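PDB 2QIP: NYN domain-containing protein from Vibrio parahaemolyticus, which is of unknown function in the cell but probably acts as a nuclease on RNA. Local coordinates for residues W39-A42 with T43-K46; H68-G72 with V73-V77; I103-A106 with P107-D110; S116-G119 with D120-L123. All coordinates share one frame; numbering follows the deposited sequence. Where two conformers were deposited one is given.

All four contacts are local turns, met one after another along a chain that alternates strands and helices in a six-stranded parallel sheet; none encloses or crosses another. Contact 1 (39-46) turns helix 35-42 into strand 46-55. Contact 2 (68-77) does the same between helix 61-73 and the outermost strand 76-79, and the two touch, with W39 packed against V73, G74 and F75. Contact 3 (103-110) ends helix 95-105 ahead of strand 111-115, and contact 4 (116-123) follows that strand and leads into helix 122-132. Contacts 3 and 4 both reach the second subunit. Contact 4 lies across the chain's centre from contacts 1 and 2.

Contact 1: W39-A42 with T43-K46; sequences WYVA and TQEK
The methyl CG2 of T43 lies over one face of the W39 indole, 3.8 Å from the centroid of the five-membered ring and within 10° of the ring normal, a clear CH-pi contact. The other branch of the same threonine does polar work. With chi1 at 69°, OG1 is tucked between the backbone N and the carbonyl carbon of T43, facing back along the helix, and the hydroxyl donates to W39 O at 2.7 Å. T43 N donates to the same W39 O at 3.1 Å, and the two donors arrive from opposite faces of the carbonyl plane. Threonine suits this place because it offers the helix carbonyl a donor and the indole a methyl at once.

One residue further on, Q44 turns its extended side chain back over Y40. The amide nitrogen NE2 sits over a face of the phenol ring, 3.5 Å from Y40 CZ, with the amide plane tilted 65° to the ring. Q44 N adds a fairly straight hydrogen bond to V41 O at 3.3 Å, though it comes from above that carbonyl plane. A type II beta turn from T43 to K46 then redirects the chain, closed by K46 N to T43 O at 3.0 Å.

Beneath the turn, T43 packs on V48 and I14, while K46 touches I12 and pairs its ammonium with E10. W39 rests on A51 and meets F75 edge-to-face, so the end of helix 35-42 is seated on strands 46-55 and 10-17.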
loop_
_atom_site.group_PDB
_atom_site.type_symbol
_atom_site.label_atom_id
_atom_site.label_comp_id
_atom_site.label_asym_id
_atom_site.label_seq_id
_atom_site.Cartn_x
_atom_site.Cartn_y
_atom_site.Cartn_z
ATOM N N TRP A 39 22.719 6.976 -6.599
ATOM C CA TRP A 39 22.597 8.328 -6.008
ATOM C C TRP A 39 23.249 9.360 -6.910
ATOM O O TRP A 39 22.681 10.433 -7.198
ATOM C CB TRP A 39 23.246 8.367 -4.620
ATOM C CG TRP A 39 23.066 9.670 -3.939
ATOM C CD1 TRP A 39 23.820 10.802 -4.110
ATOM C CD2 TRP A 39 22.055 10.004 -2.982
ATOM N NE1 TRP A 39 23.332 11.818 -3.327
ATOM C CE2 TRP A 39 22.253 11.353 -2.619
ATOM C CE3 TRP A 39 21.004 9.289 -2.390
ATOM C CZ2 TRP A 39 21.432 12.002 -1.693
ATOM C CZ3 TRP A 39 20.193 9.938 -1.470
ATOM C CH2 TRP A 39 20.414 11.279 -1.132
ATOM N N TYR A 40 24.465 9.039 -7.348
ATOM C CA TYR A 40 25.208 9.939 -8.212
ATOM C C TYR A 40 24.399 10.359 -9.447
ATOM O O TYR A 40 24.288 11.544 -9.746
ATOM C CB TYR A 40 26.525 9.251 -8.614
ATOM C CG TYR A 40 27.210 9.766 -9.869
ATOM C CD1 TYR A 40 27.522 11.117 -10.041
ATOM C CD2 TYR A 40 27.578 8.868 -10.873
ATOM C CE1 TYR A 40 28.157 11.567 -11.202
ATOM C CE2 TYR A 40 28.227 9.300 -12.015
ATOM C CZ TYR A 40 28.491 10.647 -12.182
ATOM O OH TYR A 40 29.136 11.066 -13.320
ATOM N N VAL A 41 23.850 9.388 -10.166
ATOM C CA VAL A 41 23.139 9.680 -11.391
ATOM C C VAL A 41 21.791 10.351 -11.119
ATOM O O VAL A 41 21.469 11.393 -11.733
ATOM C CB VAL A 41 22.966 8.413 -12.236
ATOM C CG1 VAL A 41 22.140 8.718 -13.460
ATOM C CG2 VAL A 41 24.330 7.893 -12.642
ATOM N N ALA A 42 21.005 9.780 -10.203
ATOM C CA ALA A 42 19.635 10.244 -10.015
ATOM C C ALA A 42 19.564 11.668 -9.481
ATOM O O ALA A 42 18.599 12.388 -9.742
ATOM C CB ALA A 42 18.880 9.315 -9.116
ATOM N N THR A 43 20.586 12.071 -8.726
ATOM C CA THR A 43 20.571 13.392 -8.079
ATOM C C THR A 43 21.289 14.498 -8.853
ATOM O O THR A 43 21.319 15.633 -8.372
ATOM C CB THR A 43 21.110 13.349 -6.628
ATOM O OG1 THR A 43 22.519 13.078 -6.629
ATOM C CG2 THR A 43 20.366 12.317 -5.797
ATOM N N GLN A 44 21.856 14.186 -10.025
ATOM C CA GLN A 44 22.609 15.194 -10.799
ATOM C C GLN A 44 21.710 16.374 -11.102
ATOM O O GLN A 44 20.689 16.198 -11.753
ATOM C CB GLN A 44 23.060 14.626 -12.147
ATOM C CG GLN A 44 24.140 13.555 -12.078
ATOM C CD GLN A 44 24.535 13.000 -13.442
ATOM O OE1 GLN A 44 23.933 13.327 -14.467
ATOM N NE2 GLN A 44 25.534 12.114 -13.456
ATOM N N GLU A 45 22.117 17.570 -10.652
ATOM C CA GLU A 45 21.378 18.816 -10.924
ATOM C C GLU A 45 19.996 18.851 -10.274
ATOM O O GLU A 45 19.115 19.598 -10.721
ATOM C CB GLU A 45 21.254 19.080 -12.434
ATOM C CG GLU A 45 22.592 19.116 -13.168
ATOM C CD GLU A 45 22.474 19.313 -14.677
ATOM O OE1 GLU A 45 21.420 19.008 -15.278
ATOM O OE2 GLU A 45 23.471 19.765 -15.272
ATOM N N LYS A 46 19.794 18.049 -9.235
ATOM C CA LYS A 46 18.487 17.980 -8.573
ATOM C C LYS A 46 18.590 18.480 -7.155
ATOM O O LYS A 46 19.651 18.384 -6.531
ATOM C CB LYS A 46 17.954 16.540 -8.577
ATOM C CG LYS A 46 17.936 15.878 -9.933
ATOM C CD LYS A 46 17.005 16.625 -10.909
ATOM C CE LYS A 46 17.235 16.138 -12.333
ATOM N NZ LYS A 46 16.430 16.948 -13.292
#

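Contact 2: H68-G72 with V73-V77; sequences HILRG and VGFEV
L70 O is gripped by two backbone donors, F75 N at 3.1 Å and G74 N at 3.3 Å, which reach it from opposite faces of its carbonyl plane. The ring of F75 also brings its edge to this oxygen. One residue back, I69 O takes V73 N in an ordinary helical bond, and G74 N has a second, weak bond to R71 O. G74 has a positive phi of 137°, where a side chain would be jammed against the carbonyl O of V73; glycine is the residue that fits.

R71, extended from CG to NE, crosses V77 at about a right angle, its CG 3.7 Å from V77 CG2, and the same methyl lies over a face of the guanidinium. Two waters at the guanidinium edge, in its plane, join it to the strand: one accepts from R71 NH2 at 2.8 Å and donates to V77 O at 2.7 Å, the other accepts from V77 N and, weakly, from R71 NE. A third water bridges R71 O and F75 O. On the buried side L70 CB packs 3.7 Å from V77 CG2, an apolar match of leucine and valine.

The bond from F75 N to L70 O, the weak one from G74 N to R71 O, the positive phi of G74 and the apolar pairing of L70 with F75 fit a Schellman motif, ending helix 61-73 of a beta-alpha-beta unit as the chain enters strand 76-79.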
loop_
_atom_site.group_PDB
_atom_site.type_symbol
_atom_site.label_atom_id
_atom_site.label_comp_id
_atom_site.label_asym_id
_atom_site.label_seq_id
_atom_site.Cartn_x
_atom_site.Cartn_y
_atom_site.Cartn_z
ATOM N N HIS A 68 24.210 1.127 7.309
ATOM C CA HIS A 68 25.106 2.228 7.587
ATOM C C HIS A 68 25.635 2.832 6.280
ATOM O O HIS A 68 25.703 4.055 6.148
ATOM C CB HIS A 68 26.262 1.711 8.453
ATOM C CG HIS A 68 27.280 2.751 8.801
ATOM N ND1 HIS A 68 27.011 3.811 9.637
ATOM C CD2 HIS A 68 28.572 2.892 8.418
ATOM C CE1 HIS A 68 28.095 4.558 9.765
ATOM N NE2 HIS A 68 29.055 4.025 9.030
ATOM N N ILE A 69 25.989 1.981 5.321
ATOM C CA ILE A 69 26.429 2.465 4.001
ATOM C C ILE A 69 25.324 3.309 3.352
ATOM O O ILE A 69 25.586 4.419 2.861
ATOM C CB ILE A 69 26.853 1.303 3.101
ATOM C CG1 ILE A 69 28.180 0.713 3.615
ATOM C CG2 ILE A 69 26.948 1.756 1.626
ATOM C CD1 ILE A 69 28.550 -0.607 2.982
ATOM N N LEU A 70 24.088 2.810 3.387
ATOM C CA LEU A 70 22.992 3.574 2.781
ATOM C C LEU A 70 22.825 4.952 3.393
ATOM O O LEU A 70 22.566 5.912 2.680
ATOM C CB LEU A 70 21.682 2.822 2.896
ATOM C CG LEU A 70 21.566 1.510 2.132
ATOM C CD1 LEU A 70 20.194 0.893 2.356
ATOM C CD2 LEU A 70 21.862 1.682 0.638
ATOM N N ARG A 71 22.932 5.049 4.718
ATOM C CA ARG A 71 22.817 6.351 5.362
ATOM C C ARG A 71 23.930 7.278 4.883
ATOM O O ARG A 71 23.690 8.459 4.629
ATOM C CB ARG A 71 22.825 6.218 6.889
ATOM C CG ARG A 71 21.653 5.430 7.459
ATOM C CD ARG A 71 21.637 5.405 8.997
ATOM N NE ARG A 71 20.640 4.434 9.408
ATOM C CZ ARG A 71 20.922 3.187 9.761
ATOM N NH1 ARG A 71 22.190 2.777 9.851
ATOM N NH2 ARG A 71 19.942 2.349 10.048
ATOM N N GLY A 72 25.128 6.715 4.726
ATOM C CA GLY A 72 26.285 7.450 4.204
ATOM C C GLY A 72 26.107 7.981 2.794
ATOM O O GLY A 72 26.597 9.059 2.456
ATOM N N VAL A 73 25.423 7.208 1.960
ATOM C CA VAL A 73 25.111 7.627 0.590
ATOM C C VAL A 73 24.198 8.848 0.609
ATOM O O VAL A 73 24.287 9.727 -0.266
ATOM C CB VAL A 73 24.452 6.471 -0.192
ATOM C CG1 VAL A 73 23.947 6.961 -1.556
ATOM C CG2 VAL A 73 25.462 5.331 -0.387
ATOM N N GLY A 74 23.311 8.896 1.600
ATOM C CA GLY A 74 22.400 10.021 1.753
ATOM C C GLY A 74 20.967 9.652 2.092
ATOM O O GLY A 74 20.137 10.536 2.280
ATOM N N PHE A 75 20.668 8.351 2.165
ATOM C CA PHE A 75 19.296 7.932 2.473
ATOM C C PHE A 75 18.956 8.018 3.959
ATOM O O PHE A 75 19.798 7.701 4.812
ATOM C CB PHE A 75 19.066 6.488 2.037
ATOM C CG PHE A 75 19.149 6.290 0.563
ATOM C CD1 PHE A 75 18.057 6.592 -0.250
ATOM C CD2 PHE A 75 20.310 5.792 -0.026
ATOM C CE1 PHE A 75 18.123 6.409 -1.621
ATOM C CE2 PHE A 75 20.379 5.599 -1.415
ATOM C CZ PHE A 75 19.277 5.923 -2.206
ATOM N N GLU A 76 17.712 8.378 4.278
ATOM C CA GLU A 76 17.147 8.003 5.578
ATOM C C GLU A 76 16.697 6.547 5.421
ATOM O O GLU A 76 15.930 6.230 4.509
ATOM C CB GLU A 76 15.965 8.887 5.988
ATOM C CG GLU A 76 15.363 8.390 7.311
ATOM C CD GLU A 76 14.270 9.254 7.932
ATOM O OE1 GLU A 76 13.946 10.336 7.398
ATOM O OE2 GLU A 76 13.734 8.830 8.995
ATOM N N VAL A 77 17.214 5.652 6.263
ATOM C CA VAL A 77 16.860 4.253 6.185
ATOM C C VAL A 77 15.631 4.022 7.049
ATOM O O VAL A 77 15.639 4.313 8.254
ATOM C CB VAL A 77 18.034 3.337 6.582
ATOM C CG1 VAL A 77 17.564 1.905 6.740
ATOM C CG2 VAL A 77 19.168 3.432 5.529
HETATM O O HOH W 1 18.589 6.548 8.657
HETATM O O HOH W 2 17.561 3.859 10.134
HETATM O O HOH W 3 21.344 9.852 6.008
#

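Contact 3: I103-A106 with P107-D110; sequences IEIA and PDVD. With EDO (1,2-ethanediol), chain C; EDO (1,2-ethanediol), chain D.
I105 swings CG1 away from its own backbone N (chi1 -160°), and V109 puts its CG1 beside its backbone N (chi1 -63°); together these rotations bring the two CG1 atoms to 4.2 Å. Both side chains continue onto A13 of the central strand 10-17, a suitable place for branched aliphatic residues. I105 CD1 also passes 4.1 Å from D108 OD2, the two side chains crossing at about a right angle.

P107 has no N-H to give I103 O, and its CD sits 3.3 Å from that oxygen instead. P107 CD also lies 3.5 Å from A106 CB, a closeness largely set by the link to proline. The chain then closes in shorter steps: D108 N donates to I105 O at 2.9 Å, and V109 N to A106 O at 3.3 Å, the latter bond almost straight (170° at the hydrogen).

E104 forms a salt bridge with R127 of the second subunit, and an ethanediol, probably from the crystallisation liquor, donates to D110 OD1 at 2.9 Å.

A106 O and V109 O lie 3.1 Å apart although both are acceptors. The ammonium of K134 donates to each, and its positive charge probably offsets their mutual repulsion, making a lysine a fitting partner for the carbonyls of this turn.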
loop_
_atom_site.group_PDB
_atom_site.type_symbol
_atom_site.label_atom_id
_atom_site.label_comp_id
_atom_site.label_asym_id
_atom_site.label_seq_id
_atom_site.Cartn_x
_atom_site.Cartn_y
_atom_site.Cartn_z
ATOM N N ILE A 103 2.697 9.570 -1.397
ATOM C CA ILE A 103 1.617 10.578 -1.500
ATOM C C ILE A 103 1.875 11.795 -0.627
ATOM O O ILE A 103 1.609 12.940 -1.041
ATOM C CB ILE A 103 0.264 9.976 -1.136
ATOM C CG1 ILE A 103 -0.191 9.087 -2.269
ATOM C CG2 ILE A 103 -0.788 11.073 -0.820
ATOM C CD1 ILE A 103 -0.480 9.828 -3.627
ATOM N N GLU A 104 2.394 11.568 0.585
ATOM C CA GLU A 104 2.719 12.684 1.458
ATOM C C GLU A 104 3.764 13.635 0.863
ATOM O O GLU A 104 3.680 14.857 1.042
ATOM C CB GLU A 104 3.151 12.191 2.841
ATOM C CG GLU A 104 1.988 11.910 3.751
ATOM C CD GLU A 104 2.452 11.424 5.107
ATOM O OE1 GLU A 104 1.826 10.485 5.634
ATOM O OE2 GLU A 104 3.468 11.949 5.613
ATOM N N ILE A 105 4.765 13.094 0.177
ATOM C CA ILE A 105 5.851 13.938 -0.311
ATOM C C ILE A 105 5.536 14.564 -1.670
ATOM O O ILE A 105 6.130 15.572 -2.024
ATOM C CB ILE A 105 7.209 13.159 -0.319
ATOM C CG1 ILE A 105 8.404 14.129 -0.333
ATOM C CG2 ILE A 105 7.288 12.182 -1.508
ATOM C CD1 ILE A 105 8.586 14.921 0.924
ATOM N N ALA A 106 4.611 13.965 -2.421
ATOM C CA ALA A 106 4.289 14.472 -3.767
ATOM C C ALA A 106 4.068 16.002 -3.859
ATOM O O ALA A 106 4.581 16.642 -4.768
ATOM C CB ALA A 106 3.098 13.723 -4.361
ATOM N N PRO A 107 3.266 16.596 -2.953
ATOM C CA PRO A 107 3.071 18.057 -3.099
ATOM C C PRO A 107 4.342 18.891 -2.954
ATOM O O PRO A 107 4.367 20.035 -3.409
ATOM C CB PRO A 107 2.062 18.405 -1.990
ATOM C CG PRO A 107 2.107 17.242 -1.018
ATOM C CD PRO A 107 2.438 16.042 -1.859
ATOM N N ASP A 108 5.377 18.318 -2.345
ATOM C CA ASP A 108 6.595 19.062 -2.049
ATOM C C ASP A 108 7.676 18.913 -3.107
ATOM O O ASP A 108 8.721 19.545 -3.002
ATOM C CB ASP A 108 7.175 18.636 -0.701
ATOM C CG ASP A 108 6.233 18.915 0.435
ATOM O OD1 ASP A 108 5.740 20.054 0.502
ATOM O OD2 ASP A 108 5.966 17.996 1.239
ATOM N N VAL A 109 7.430 18.082 -4.122
ATOM C CA VAL A 109 8.466 17.807 -5.133
ATOM C C VAL A 109 7.911 17.921 -6.545
ATOM O O VAL A 109 6.686 17.839 -6.753
ATOM C CB VAL A 109 9.146 16.421 -4.937
ATOM C CG1 VAL A 109 9.874 16.395 -3.606
ATOM C CG2 VAL A 109 8.138 15.273 -5.008
ATOM N N ASP A 110 8.815 18.122 -7.503
ATOM C CA ASP A 110 8.428 18.101 -8.908
ATOM C C ASP A 110 8.351 16.692 -9.469
ATOM O O ASP A 110 7.634 16.440 -10.424
ATOM C CB ASP A 110 9.421 18.899 -9.755
ATOM C CG ASP A 110 9.522 20.352 -9.318
ATOM O OD1 ASP A 110 8.465 21.008 -9.238
ATOM O OD2 ASP A 110 10.632 20.824 -8.999
HETATM C C1 EDO C . 7.206 21.407 -6.075
HETATM O O1 EDO C . 6.451 20.911 -7.183
HETATM C C2 EDO C . 7.030 22.920 -6.001
HETATM O O2 EDO C . 7.527 23.320 -4.727
HETATM C C1 EDO D . 3.109 11.717 8.532
HETATM O O1 EDO D . 4.374 11.167 8.163
HETATM C C2 EDO D . 3.072 12.205 9.967
HETATM O O2 EDO D . 2.299 11.280 10.739
#

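Contact 4: S116-G119 with D120-L123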
loop_
_atom_site.group_PDB
_atom_site.type_symbol
_atom_site.label_atom_id
_atom_site.label_comp_id
_atom_site.label_asym_id
_atom_site.label_seq_id
_atom_site.Cartn_x
_atom_site.Cartn_y
_atom_site.Cartn_z
ATOM N N SER A 116 11.591 0.435 -7.725
ATOM C CA SER A 116 10.878 -0.818 -7.502
ATOM C C SER A 116 10.334 -1.273 -8.835
ATOM O O SER A 116 9.946 -0.428 -9.662
ATOM C CB SER A 116 9.687 -0.618 -6.558
ATOM O OG SER A 116 9.008 -1.856 -6.342
ATOM N N GLY A 117 10.266 -2.592 -9.024
ATOM C CA GLY A 117 9.602 -3.140 -10.198
ATOM C C GLY A 117 8.210 -3.686 -9.929
ATOM O O GLY A 117 7.582 -4.241 -10.834
ATOM N N ASP A 118 7.708 -3.499 -8.711
ATOM C CA ASP A 118 6.420 -4.061 -8.290
ATOM C C ASP A 118 5.241 -3.331 -8.950
ATOM O O ASP A 118 4.989 -2.144 -8.685
ATOM C CB ASP A 118 6.357 -3.974 -6.757
ATOM C CG ASP A 118 5.098 -4.589 -6.143
ATOM O OD1 ASP A 118 4.102 -4.848 -6.851
ATOM O OD2 ASP A 118 5.121 -4.783 -4.887
ATOM N N GLY A 119 4.530 -4.037 -9.823
ATOM C CA GLY A 119 3.442 -3.440 -10.562
ATOM C C GLY A 119 2.302 -2.910 -9.708
ATOM O O GLY A 119 1.516 -2.091 -10.188
ATOM N N ASP A 120 2.175 -3.365 -8.463
ATOM C CA ASP A 120 1.113 -2.802 -7.627
ATOM C C ASP A 120 1.298 -1.300 -7.415
ATOM O O ASP A 120 0.343 -0.584 -7.116
ATOM C CB ASP A 120 0.976 -3.529 -6.298
ATOM C CG ASP A 120 0.153 -4.796 -6.419
ATOM O OD1 ASP A 120 -0.706 -4.839 -7.324
ATOM O OD2 ASP A 120 0.374 -5.740 -5.624
ATOM N N PHE A 121 2.527 -0.827 -7.576
ATOM C CA PHE A 121 2.759 0.618 -7.439
ATOM C C PHE A 121 2.188 1.431 -8.616
ATOM O O PHE A 121 2.163 2.675 -8.562
ATOM C CB PHE A 121 4.231 0.934 -7.217
ATOM C CG PHE A 121 4.745 0.550 -5.858
ATOM C CD1 PHE A 121 4.125 1.014 -4.705
ATOM C CD2 PHE A 121 5.866 -0.264 -5.728
ATOM C CE1 PHE A 121 4.622 0.648 -3.425
ATOM C CE2 PHE A 121 6.354 -0.608 -4.478
ATOM C CZ PHE A 121 5.744 -0.165 -3.316
ATOM N N SER A 122 1.691 0.750 -9.658
ATOM C CA SER A 122 1.050 1.476 -10.760
ATOM C C SER A 122 -0.064 2.378 -10.242
ATOM O O SER A 122 -0.235 3.499 -10.746
ATOM C CB SER A 122 0.463 0.506 -11.791
ATOM O OG SER A 122 1.508 -0.287 -12.305
ATOM N N LEU A 123 -0.832 1.893 -9.259
ATOM C CA LEU A 123 -1.924 2.712 -8.744
ATOM C C LEU A 123 -1.405 3.959 -8.042
ATOM O O LEU A 123 -2.048 5.028 -8.071
ATOM C CB LEU A 123 -2.834 1.933 -7.801
ATOM C CG LEU A 123 -3.900 1.045 -8.469
ATOM C CD1 LEU A 123 -3.281 -0.122 -9.225
ATOM C CD2 LEU A 123 -4.886 0.538 -7.431
#
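In the loop that carries the chain from strand 111-115 into helix 122-132, S116 and F121 meet, the serine OG lying in the plane of the phenylalanine ring at its edge, 3.5 Å from F121 CE2. The same OG accepts from D118 N at 3.2 Å, which makes an ST turn, and is also hydrogen-bonded to D17.

D118 follows with an Asx turn: CG stands anti to the backbone N (chi1 -177°), and OD1 accepts from D120 N at 2.9 Å, met from above the carboxylate plane. Its backbone oxygen D118 O takes F121 N at 3.0 Å. Aspartate is short enough to reach round the tight G119 corner. The other oxygen, OD2, lies near the carboxylate of D95, and D118 OD1 is 4.0 Å from D120 OD2; with D17 bonded to S116, this gathering of acids is consistent with the active-site region of PIN-like nucleases.

G119 O accepts twice from S122, from N at 2.9 Å above the carbonyl plane and from OG at 2.8 Å in that plane, on a lone pair. Serine suits the first turn of the helix because its hydroxyl can bend back to that carbonyl. D120 OD1 forms a salt bridge with K80 of the second subunit, and F121 packs on I98 and T99 of helix 95-105.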